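PDB 4HOJ: RegF protein, which binds glutathione and is a glutathione S-transferase homolog, also named stringent starvation protein A. Local coordinates for residues Cys12-Arg17 against His63-Ile68; Cys18-Tyr23 against Glu147-Ile152; Arg58-His63 against Asn69-Glu74. All blocks are in the same frame, centred on the assembly; numbering follows the deposited sequence. Where two conformers were deposited one is given.

The three contacts gather around the two helices 13-25 and 65-75 of the thioredoxin-like N-terminal domain. Interaction 1 joins the first turns of both helices at the glutathione, so it is part of the pocket itself. Interaction 2 lies further along helix 13-25, with its centre about 12 Å from that of interaction 1, and ties this helix to the start of helix 151-161 in the C-terminal domain. Interaction 3 packs helix 65-75 on the edge strand 60-63, its centre about 11 Å from that of interaction 1. N69 connects them: its ND2 lies 3.6 Å from R17 CB, and its O lies 3.2 Å from M151 CE.

Interaction 1. Residues Cys12-Arg17 against His63-Ile68; sequences CPFSHR and HESNII. With GSH (glutathione), chain C.
R17 and S65 meet through a single side-chain hydrogen bond, from R17 NH1 to S65 OG, at 2.9 Å. The hydroxyl lies close to the guanidinium plane, and the N-H points at it with an angle of 153°. S65 OG in turn donates to the glutathione carboxylate atom O12 at 2.8 Å. S65 N donates to the other oxygen, O11, at 2.9 Å. One serine therefore grips both carboxylate oxygens, and the N-terminal end of helix 65-75 would probably help to stabilise the ligand carboxylate. OG stands between S65's own N and carbonyl carbon (chi1 64°), and OG and N both donate to that carboxylate. Next to it, E64 OE1 accepts from the ligand amino atom N1 at 2.7 Å. F14 covers the ligand from the other helix, with GSH CB1 over one face of its ring and S65 OG near the ring edge. N66 OD1 sits over one face of the R17 guanidinium, 3.2 Å from NH1, but the angle is too poor for a bond. Further out, a salt bridge to E100 and a bond from NE to the A155 carbonyl position R17. C12 stands at the N-cap position of helix 13-25 and binds glutathione covalently. This is the glutathione site of a GST thioredoxin-like domain, where the glutamate-serine pair holds the gamma-glutamyl end.

Interaction 2. Residues Cys18-Tyr23 against Glu147-Ile152; sequences CRFVLY and EDFSMI
F20 and F149 both send CG trans to their backbone N (chi1 -171° and 177°), and the two rings reach each other from opposite directions. They meet at the interface between the thioredoxin-like N-terminal domain and the all-helical C-terminal domain of the GST fold. F20 belongs to helix 13-25. F149 lies in the loop just before helix 151-161. Their CZ atoms are the closest pair, F20 CZ to F149 CZ at 3.6 Å. F20 CZ comes in at the edge of the F149 ring, near its plane. The ring planes are inclined at 52° and the centroids are 5.8 Å apart, so the pair is neither a parallel stack nor a T. Both rings have further partners: F190 meets F20 edge-to-face, and R187 makes a cation-pi contact with F149. V154, in the first turn of helix 151-161, touches both rings. One residue on from F20, V21 takes up the second half of the contact. The M151 chain folds about its CB-CG and CG-SD bonds, and this brings its sulfur to the valine. The two side chains cross at about a right angle. The contact between these segments is apolar on both sides. S150 starts helix 151-161 as its N-cap, with OG accepting from I152 N at 3.1 Å. D153 OD2 accepts from S150 N. The branch of V21 that touches M151 is CG2, which lies 3.5 Å from SD.

Interaction 3. Residues Arg58-His63 against Asn69-Glu74; sequences RDLVLH and NEYIDE
Strand 60-63 and helix 65-75 form a beta-alpha unit of the thioredoxin-like domain: the last strand of the sheet runs into the helix that packs back against it. The chain turns at E64, just before the helix, and L60 and L62 then face Y71. Y71 carries the contact from the helix side. L60 CD2 sits over one face of its ring, 3.5 Å from the centroid and 23° off the ring normal, which makes a CH-pi contact. The methyl is displaced toward the hydroxyl end of the ring. CZ is its nearest ring atom, with L60 CD2 to Y71 CZ at 3.2 Å, a tight approach. Y71 OH is also close to this methyl, at 3.5 Å from L60 CD2. The tyrosine lies this way because CG is trans to its backbone N (chi1 172°), which carries the ring along the strand toward L60. L60 reaches from the opposite direction. L62 is two residues further along the strand, so its side chain leaves the same face of the sheet. It meets the root of the tyrosine instead of its far end and crosses it at about a right angle. The polar end of Y71 is held outside this pair of segments: OH is hydrogen-bonded to E57 OE1, which ties the hydroxyl end to strand 54-57, and L55 of the same strand also packs on Y71. R91 of the second subunit packs on L60 and forms a salt bridge with D59. Across the two segments, the leucine branch nearest the helix backbone is L62 CD1, 3.5 Å from Y71 CB.

Interaction 1. Residues Cys12-Arg17 against His63-Ile68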
loop_
_atom_site.group_PDB
_atom_site.type_symbol
_atom_site.label_atom_id
_atom_site.label_comp_id
_atom_site.label_asym_id
_atom_site.label_seq_id
_atom_site.Cartn_x
_atom_site.Cartn_y
_atom_site.Cartn_z
ATOM N N CYS A 12 -12.241 11.102 -12.345
ATOM C CA CYS A 12 -11.534 9.995 -11.725
ATOM C C CYS A 12 -11.533 10.144 -10.197
ATOM O O CYS A 12 -10.974 11.135 -9.698
ATOM C CB CYS A 12 -10.090 9.995 -12.256
ATOM S SG CYS A 12 -9.006 8.824 -11.433
ATOM N N PRO A 13 -12.070 9.152 -9.476
ATOM C CA PRO A 13 -12.090 9.305 -8.005
ATOM C C PRO A 13 -10.693 9.308 -7.401
ATOM O O PRO A 13 -10.500 9.872 -6.318
ATOM C CB PRO A 13 -12.961 8.111 -7.514
ATOM C CG PRO A 13 -12.869 7.072 -8.682
ATOM C CD PRO A 13 -12.781 7.952 -9.961
ATOM N N PHE A 14 -9.729 8.644 -8.036
ATOM C CA PHE A 14 -8.373 8.579 -7.496
ATOM C C PHE A 14 -7.673 9.874 -7.690
ATOM O O PHE A 14 -7.011 10.373 -6.769
ATOM C CB PHE A 14 -7.616 7.392 -8.123
ATOM C CG PHE A 14 -8.313 6.081 -7.880
ATOM C CD1 PHE A 14 -8.251 5.500 -6.630
ATOM C CD2 PHE A 14 -9.073 5.496 -8.844
ATOM C CE1 PHE A 14 -8.884 4.309 -6.373
ATOM C CE2 PHE A 14 -9.777 4.308 -8.593
ATOM C CZ PHE A 14 -9.678 3.714 -7.340
ATOM N N SER A 15 -7.908 10.538 -8.832
ATOM C CA SER A 15 -7.418 11.915 -9.044
ATOM C C SER A 15 -8.086 12.916 -8.077
ATOM O O SER A 15 -7.452 13.867 -7.612
ATOM C CB SER A 15 -7.723 12.375 -10.510
ATOM O OG SER A 15 -7.010 11.534 -11.455
ATOM N N HIS A 16 -9.363 12.675 -7.820
ATOM C CA HIS A 16 -10.133 13.509 -6.917
ATOM C C HIS A 16 -9.466 13.525 -5.520
ATOM O O HIS A 16 -9.343 14.580 -4.880
ATOM C CB HIS A 16 -11.551 12.963 -6.901
ATOM C CG HIS A 16 -12.542 13.830 -6.204
ATOM N ND1 HIS A 16 -13.852 13.442 -6.105
ATOM C CD2 HIS A 16 -12.416 15.006 -5.512
ATOM C CE1 HIS A 16 -14.526 14.373 -5.434
ATOM N NE2 HIS A 16 -13.676 15.330 -5.050
ATOM N N ARG A 17 -8.935 12.369 -5.076
ATOM C CA ARG A 17 -8.279 12.330 -3.761
ATOM C C ARG A 17 -7.122 13.308 -3.756
ATOM O O ARG A 17 -6.927 14.058 -2.779
ATOM C CB ARG A 17 -7.668 10.940 -3.441
ATOM C CG ARG A 17 -8.614 9.809 -3.336
ATOM C CD ARG A 17 -7.800 8.519 -3.163
ATOM N NE ARG A 17 -8.625 7.405 -2.686
ATOM C CZ ARG A 17 -8.167 6.148 -2.663
ATOM N NH1 ARG A 17 -7.003 5.810 -3.257
ATOM N NH2 ARG A 17 -8.948 5.244 -2.106
ATOM N N HIS A 63 3.098 7.827 -9.143
ATOM C CA HIS A 63 1.710 7.452 -9.383
ATOM C C HIS A 63 1.246 6.734 -8.112
ATOM O O HIS A 63 2.005 6.614 -7.140
ATOM C CB HIS A 63 1.598 6.587 -10.650
ATOM C CG HIS A 63 2.534 5.404 -10.688
ATOM N ND1 HIS A 63 2.199 4.139 -10.232
ATOM C CD2 HIS A 63 3.801 5.306 -11.154
ATOM C CE1 HIS A 63 3.241 3.331 -10.389
ATOM N NE2 HIS A 63 4.230 4.011 -10.944
ATOM N N GLU A 64 -0.001 6.278 -8.168
ATOM C CA GLU A 64 -0.757 5.683 -7.072
ATOM C C GLU A 64 -1.193 6.762 -6.106
ATOM O O GLU A 64 -0.416 7.349 -5.330
ATOM C CB GLU A 64 0.079 4.619 -6.350
ATOM C CG GLU A 64 -0.727 3.786 -5.361
ATOM C CD GLU A 64 -1.816 2.940 -5.979
ATOM O OE1 GLU A 64 -1.870 2.803 -7.203
ATOM O OE2 GLU A 64 -2.547 2.323 -5.158
ATOM N N SER A 65 -2.490 7.078 -6.177
ATOM C CA SER A 65 -3.063 8.214 -5.442
ATOM C C SER A 65 -2.686 8.282 -3.971
ATOM O O SER A 65 -2.309 9.385 -3.511
ATOM C CB SER A 65 -4.588 8.240 -5.649
ATOM O OG SER A 65 -5.241 7.084 -5.101
ATOM N N ASN A 66 -2.723 7.154 -3.253
ATOM C CA ASN A 66 -2.425 7.296 -1.823
ATOM C C ASN A 66 -0.947 7.572 -1.569
ATOM O O ASN A 66 -0.595 8.194 -0.580
ATOM C CB ASN A 66 -2.830 6.025 -1.067
ATOM C CG ASN A 66 -4.307 5.918 -0.853
ATOM O OD1 ASN A 66 -5.069 6.869 -0.978
ATOM N ND2 ASN A 66 -4.733 4.699 -0.531
ATOM N N ILE A 67 -0.078 7.138 -2.483
ATOM C CA ILE A 67 1.381 7.373 -2.356
ATOM C C ILE A 67 1.666 8.849 -2.708
ATOM O O ILE A 67 2.436 9.538 -2.025
ATOM C CB ILE A 67 2.140 6.414 -3.297
ATOM C CG1 ILE A 67 1.993 5.009 -2.741
ATOM C CG2 ILE A 67 3.596 6.796 -3.383
ATOM C CD1 ILE A 67 2.728 4.002 -3.524
ATOM N N ILE A 68 1.030 9.384 -3.765
ATOM C CA ILE A 68 1.138 10.783 -4.092
ATOM C C ILE A 68 0.714 11.602 -2.874
ATOM O O ILE A 68 1.377 12.566 -2.492
ATOM C CB ILE A 68 0.183 11.073 -5.274
ATOM C CG1 ILE A 68 0.784 10.467 -6.556
ATOM C CG2 ILE A 68 -0.012 12.614 -5.423
ATOM C CD1 ILE A 68 -0.254 10.472 -7.777
HETATM N N1 GSH C . -4.500 2.473 -7.906
HETATM C CA1 GSH C . -4.662 3.713 -8.719
HETATM C C1 GSH C . -4.549 4.912 -7.850
HETATM O O11 GSH C . -4.065 5.978 -8.309
HETATM O O12 GSH C . -4.979 4.817 -6.686
HETATM C CB1 GSH C . -5.951 3.671 -9.552
HETATM C CG1 GSH C . -6.038 4.794 -10.592
HETATM C CD1 GSH C . -7.130 4.493 -11.600
HETATM O OE1 GSH C . -7.850 3.521 -11.549
HETATM N N2 GSH C . -7.250 5.492 -12.554
HETATM C CA2 GSH C . -8.240 5.318 -13.617
HETATM C C2 GSH C . -7.465 5.276 -14.910
HETATM O O2 GSH C . -6.502 5.958 -15.221
HETATM C CB2 GSH C . -9.226 6.428 -13.751
HETATM S SG2 GSH C . -10.158 6.748 -12.279
HETATM N N3 GSH C . -8.057 4.386 -15.899
HETATM C CA3 GSH C . -7.450 4.213 -17.207
HETATM C C3 GSH C . -7.040 2.778 -17.320
HETATM O O31 GSH C . -7.045 1.921 -16.371
HETATM O O32 GSH C . -6.640 2.434 -18.456
#

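Interaction 2. Residues Cys18-Tyr23 against Glu147-Ile152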
loop_
_atom_site.group_PDB
_atom_site.type_symbol
_atom_site.label_atom_id
_atom_site.label_comp_id
_atom_site.label_asym_id
_atom_site.label_seq_id
_atom_site.Cartn_x
_atom_site.Cartn_y
_atom_site.Cartn_z
ATOM N N CYS A 18 -6.318 13.293 -4.830
ATOM C CA CYS A 18 -5.113 14.138 -4.871
ATOM C C CYS A 18 -5.479 15.610 -5.004
ATOM O O CYS A 18 -4.874 16.464 -4.348
ATOM C CB CYS A 18 -4.222 13.706 -6.029
ATOM S SG CYS A 18 -3.684 11.982 -5.930
ATOM N N ARG A 19 -6.507 15.951 -5.781
ATOM C CA ARG A 19 -6.997 17.320 -5.862
ATOM C C ARG A 19 -7.452 17.799 -4.498
ATOM O O ARG A 19 -7.142 18.929 -4.104
ATOM C CB ARG A 19 -8.096 17.428 -6.951
ATOM C CG ARG A 19 -7.515 17.339 -8.368
ATOM C CD ARG A 19 -8.637 17.489 -9.395
ATOM N NE ARG A 19 -9.199 16.218 -9.855
ATOM C CZ ARG A 19 -10.431 15.761 -9.595
ATOM N NH1 ARG A 19 -10.903 14.688 -10.274
ATOM N NH2 ARG A 19 -11.213 16.371 -8.740
ATOM N N PHE A 20 -8.138 16.926 -3.758
ATOM C CA PHE A 20 -8.600 17.298 -2.424
ATOM C C PHE A 20 -7.397 17.645 -1.511
ATOM O O PHE A 20 -7.379 18.692 -0.855
ATOM C CB PHE A 20 -9.452 16.143 -1.924
ATOM C CG PHE A 20 -10.211 16.404 -0.636
ATOM C CD1 PHE A 20 -10.279 17.642 -0.016
ATOM C CD2 PHE A 20 -10.878 15.313 -0.056
ATOM C CE1 PHE A 20 -11.032 17.795 1.176
ATOM C CE2 PHE A 20 -11.618 15.439 1.104
ATOM C CZ PHE A 20 -11.686 16.690 1.749
ATOM N N VAL A 21 -6.364 16.785 -1.491
ATOM C CA VAL A 21 -5.188 17.085 -0.694
ATOM C C VAL A 21 -4.547 18.381 -1.122
ATOM O O VAL A 21 -4.161 19.182 -0.266
ATOM C CB VAL A 21 -4.136 15.927 -0.719
ATOM C CG1 VAL A 21 -2.848 16.354 0.030
ATOM C CG2 VAL A 21 -4.676 14.678 -0.079
ATOM N N LEU A 22 -4.392 18.605 -2.421
ATOM C CA LEU A 22 -3.704 19.802 -2.890
ATOM C C LEU A 22 -4.406 21.053 -2.444
ATOM O O LEU A 22 -3.760 21.995 -1.984
ATOM C CB LEU A 22 -3.496 19.740 -4.410
ATOM C CG LEU A 22 -2.424 18.730 -4.826
ATOM C CD1 LEU A 22 -2.599 18.399 -6.305
ATOM C CD2 LEU A 22 -1.043 19.279 -4.547
ATOM N N TYR A 23 -5.737 21.077 -2.526
ATOM C CA TYR A 23 -6.460 22.244 -2.048
ATOM C C TYR A 23 -6.484 22.378 -0.536
ATOM O O TYR A 23 -6.490 23.503 -0.029
ATOM C CB TYR A 23 -7.859 22.277 -2.657
ATOM C CG TYR A 23 -7.867 22.755 -4.102
ATOM C CD1 TYR A 23 -7.656 24.093 -4.374
ATOM C CD2 TYR A 23 -8.053 21.885 -5.163
ATOM C CE1 TYR A 23 -7.661 24.549 -5.667
ATOM C CE2 TYR A 23 -8.060 22.335 -6.481
ATOM C CZ TYR A 23 -7.849 23.674 -6.702
ATOM O OH TYR A 23 -7.839 24.212 -7.974
ATOM N N GLU A 147 -11.399 12.613 16.339
ATOM C CA GLU A 147 -12.043 13.906 16.246
ATOM C C GLU A 147 -11.321 14.828 15.263
ATOM O O GLU A 147 -11.792 15.927 15.014
ATOM C CB GLU A 147 -12.206 14.525 17.632
ATOM C CG GLU A 147 -10.935 14.585 18.340
ATOM C CD GLU A 147 -11.038 15.087 19.825
ATOM O OE1 GLU A 147 -12.076 14.932 20.562
ATOM O OE2 GLU A 147 -10.032 15.682 20.247
ATOM N N ASP A 148 -10.224 14.363 14.656
ATOM C CA ASP A 148 -9.477 15.172 13.680
ATOM C C ASP A 148 -9.540 14.644 12.233
ATOM O O ASP A 148 -9.294 13.478 11.964
ATOM C CB ASP A 148 -8.018 15.320 14.087
ATOM C CG ASP A 148 -7.878 15.934 15.451
ATOM O OD1 ASP A 148 -8.286 17.086 15.602
ATOM O OD2 ASP A 148 -7.415 15.231 16.360
ATOM N N PHE A 149 -9.836 15.548 11.313
ATOM C CA PHE A 149 -9.813 15.265 9.872
ATOM C C PHE A 149 -8.451 14.766 9.473
ATOM O O PHE A 149 -7.441 15.302 9.908
ATOM C CB PHE A 149 -10.103 16.577 9.143
ATOM C CG PHE A 149 -10.033 16.470 7.636
ATOM C CD1 PHE A 149 -11.044 15.854 6.938
ATOM C CD2 PHE A 149 -8.941 16.993 6.924
ATOM C CE1 PHE A 149 -10.986 15.789 5.534
ATOM C CE2 PHE A 149 -8.879 16.937 5.532
ATOM C CZ PHE A 149 -9.892 16.316 4.835
ATOM N N SER A 150 -8.404 13.764 8.591
ATOM C CA SER A 150 -7.119 13.188 8.186
ATOM C C SER A 150 -7.117 12.715 6.766
ATOM O O SER A 150 -8.157 12.733 6.080
ATOM C CB SER A 150 -6.674 11.973 9.047
ATOM O OG SER A 150 -7.493 10.853 8.760
ATOM N N MET A 151 -5.941 12.255 6.344
ATOM C CA MET A 151 -5.773 11.707 4.985
ATOM C C MET A 151 -6.681 10.503 4.755
ATOM O O MET A 151 -7.036 10.163 3.634
ATOM C CB MET A 151 -4.327 11.236 4.857
ATOM C CG MET A 151 -4.084 10.823 3.453
ATOM S SD MET A 151 -4.010 12.322 2.484
ATOM C CE MET A 151 -2.320 12.803 2.836
ATOM N N ILE A 152 -7.065 9.840 5.832
ATOM C CA ILE A 152 -7.969 8.723 5.691
ATOM C C ILE A 152 -9.361 9.158 5.198
ATOM O O ILE A 152 -9.996 8.536 4.337
ATOM C CB ILE A 152 -7.991 7.815 6.970
ATOM C CG1 ILE A 152 -6.594 7.596 7.601
ATOM C CG2 ILE A 152 -8.650 6.487 6.612
ATOM C CD1 ILE A 152 -5.410 7.355 6.755
#

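Interaction 3. Residues Arg58-His63 against Asn69-Glu74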
loop_
_atom_site.group_PDB
_atom_site.type_symbol
_atom_site.label_atom_id
_atom_site.label_comp_id
_atom_site.label_asym_id
_atom_site.label_seq_id
_atom_site.Cartn_x
_atom_site.Cartn_y
_atom_site.Cartn_z
ATOM N N ARG A 58 9.604 18.526 -10.425
ATOM C CA ARG A 58 10.972 18.446 -10.920
ATOM C C ARG A 58 11.248 17.032 -11.443
ATOM O O ARG A 58 10.550 16.554 -12.319
ATOM C CB ARG A 58 11.983 18.864 -9.846
ATOM C CG ARG A 58 11.775 20.310 -9.360
ATOM C CD ARG A 58 12.697 20.662 -8.192
ATOM N NE ARG A 58 12.368 21.959 -7.592
ATOM C CZ ARG A 58 13.118 23.051 -7.708
ATOM N NH1 ARG A 58 14.244 23.007 -8.405
ATOM N NH2 ARG A 58 12.739 24.187 -7.128
ATOM N N ASP A 59 12.271 16.385 -10.891
ATOM C CA ASP A 59 12.672 15.053 -11.357
ATOM C C ASP A 59 11.900 13.918 -10.661
ATOM O O ASP A 59 12.120 12.728 -10.954
ATOM C CB ASP A 59 14.168 14.878 -11.085
ATOM C CG ASP A 59 14.476 14.998 -9.615
ATOM O OD1 ASP A 59 14.045 16.007 -9.001
ATOM O OD2 ASP A 59 15.093 14.067 -9.053
ATOM N N LEU A 60 11.029 14.265 -9.720
ATOM C CA LEU A 60 10.222 13.235 -9.073
ATOM C C LEU A 60 8.953 12.945 -9.847
ATOM O O LEU A 60 8.173 13.857 -10.151
ATOM C CB LEU A 60 9.822 13.693 -7.675
ATOM C CG LEU A 60 8.874 12.786 -6.903
ATOM C CD1 LEU A 60 9.489 11.459 -6.571
ATOM C CD2 LEU A 60 8.386 13.466 -5.655
ATOM N N VAL A 61 8.701 11.671 -10.142
ATOM C CA VAL A 61 7.455 11.248 -10.766
ATOM C C VAL A 61 6.798 10.186 -9.886
ATOM O O VAL A 61 7.428 9.137 -9.630
ATOM C CB VAL A 61 7.738 10.616 -12.118
ATOM C CG1 VAL A 61 6.444 10.193 -12.777
ATOM C CG2 VAL A 61 8.451 11.641 -13.021
ATOM N N LEU A 62 5.578 10.410 -9.420
ATOM C CA LEU A 62 4.845 9.431 -8.613
ATOM C C LEU A 62 3.532 9.079 -9.257
ATOM O O LEU A 62 2.840 9.952 -9.806
ATOM C CB LEU A 62 4.542 9.990 -7.233
ATOM C CG LEU A 62 5.749 10.300 -6.363
ATOM C CD1 LEU A 62 5.227 10.933 -5.062
ATOM C CD2 LEU A 62 6.530 9.012 -6.013
ATOM N N HIS A 63 3.098 7.827 -9.143
ATOM C CA HIS A 63 1.710 7.452 -9.383
ATOM C C HIS A 63 1.246 6.734 -8.112
ATOM O O HIS A 63 2.005 6.614 -7.140
ATOM C CB HIS A 63 1.598 6.587 -10.650
ATOM C CG HIS A 63 2.534 5.404 -10.688
ATOM N ND1 HIS A 63 2.199 4.139 -10.232
ATOM C CD2 HIS A 63 3.801 5.306 -11.154
ATOM C CE1 HIS A 63 3.241 3.331 -10.389
ATOM N NE2 HIS A 63 4.230 4.011 -10.944
ATOM N N ASN A 69 -0.373 11.177 -2.231
ATOM C CA ASN A 69 -0.900 11.980 -1.119
ATOM C C ASN A 69 -0.012 11.941 0.101
ATOM O O ASN A 69 0.138 12.959 0.778
ATOM C CB ASN A 69 -2.302 11.543 -0.790
ATOM C CG ASN A 69 -3.282 12.020 -1.820
ATOM O OD1 ASN A 69 -2.942 12.800 -2.707
ATOM N ND2 ASN A 69 -4.529 11.532 -1.711
ATOM N N GLU A 70 0.617 10.782 0.386
ATOM C CA GLU A 70 1.665 10.718 1.431
ATOM C C GLU A 70 2.766 11.681 1.162
ATOM O O GLU A 70 3.225 12.381 2.066
ATOM C CB GLU A 70 2.290 9.328 1.532
ATOM C CG GLU A 70 1.372 8.303 2.146
ATOM C CD GLU A 70 1.485 8.171 3.646
ATOM O OE1 GLU A 70 2.151 9.015 4.298
ATOM O OE2 GLU A 70 0.889 7.201 4.174
ATOM N N TYR A 71 3.233 11.688 -0.080
ATOM C CA TYR A 71 4.284 12.615 -0.462
ATOM C C TYR A 71 3.845 14.048 -0.211
ATOM O O TYR A 71 4.562 14.805 0.436
ATOM C CB TYR A 71 4.709 12.393 -1.934
ATOM C CG TYR A 71 5.643 13.456 -2.407
ATOM C CD1 TYR A 71 6.969 13.470 -2.010
ATOM C CD2 TYR A 71 5.201 14.443 -3.268
ATOM C CE1 TYR A 71 7.836 14.455 -2.462
ATOM C CE2 TYR A 71 6.055 15.449 -3.718
ATOM C CZ TYR A 71 7.357 15.453 -3.313
ATOM O OH TYR A 71 8.217 16.415 -3.776
ATOM N N ILE A 72 2.666 14.423 -0.693
ATOM C CA ILE A 72 2.231 15.796 -0.536
ATOM C C ILE A 72 2.187 16.171 0.964
ATOM O O ILE A 72 2.581 17.273 1.355
ATOM C CB ILE A 72 0.902 16.029 -1.238
ATOM C CG1 ILE A 72 1.085 15.903 -2.738
ATOM C CG2 ILE A 72 0.409 17.466 -0.908
ATOM C CD1 ILE A 72 -0.253 15.765 -3.463
ATOM N N ASP A 73 1.697 15.237 1.783
ATOM C CA ASP A 73 1.572 15.520 3.200
ATOM C C ASP A 73 2.934 15.767 3.837
ATOM O O ASP A 73 3.051 16.578 4.767
ATOM C CB ASP A 73 0.872 14.356 3.911
ATOM C CG ASP A 73 0.356 14.729 5.270
ATOM O OD1 ASP A 73 -0.140 15.881 5.438
ATOM O OD2 ASP A 73 0.433 13.904 6.202
ATOM N N GLU A 74 3.962 15.052 3.371
ATOM C CA GLU A 74 5.289 15.201 3.930
ATOM C C GLU A 74 5.987 16.419 3.332
ATOM O O GLU A 74 6.769 17.102 4.025
ATOM C CB GLU A 74 6.124 13.905 3.783
ATOM C CG GLU A 74 5.563 12.752 4.630
ATOM C CD GLU A 74 6.474 11.538 4.691
ATOM O OE1 GLU A 74 7.437 11.485 3.885
ATOM O OE2 GLU A 74 6.207 10.649 5.547
#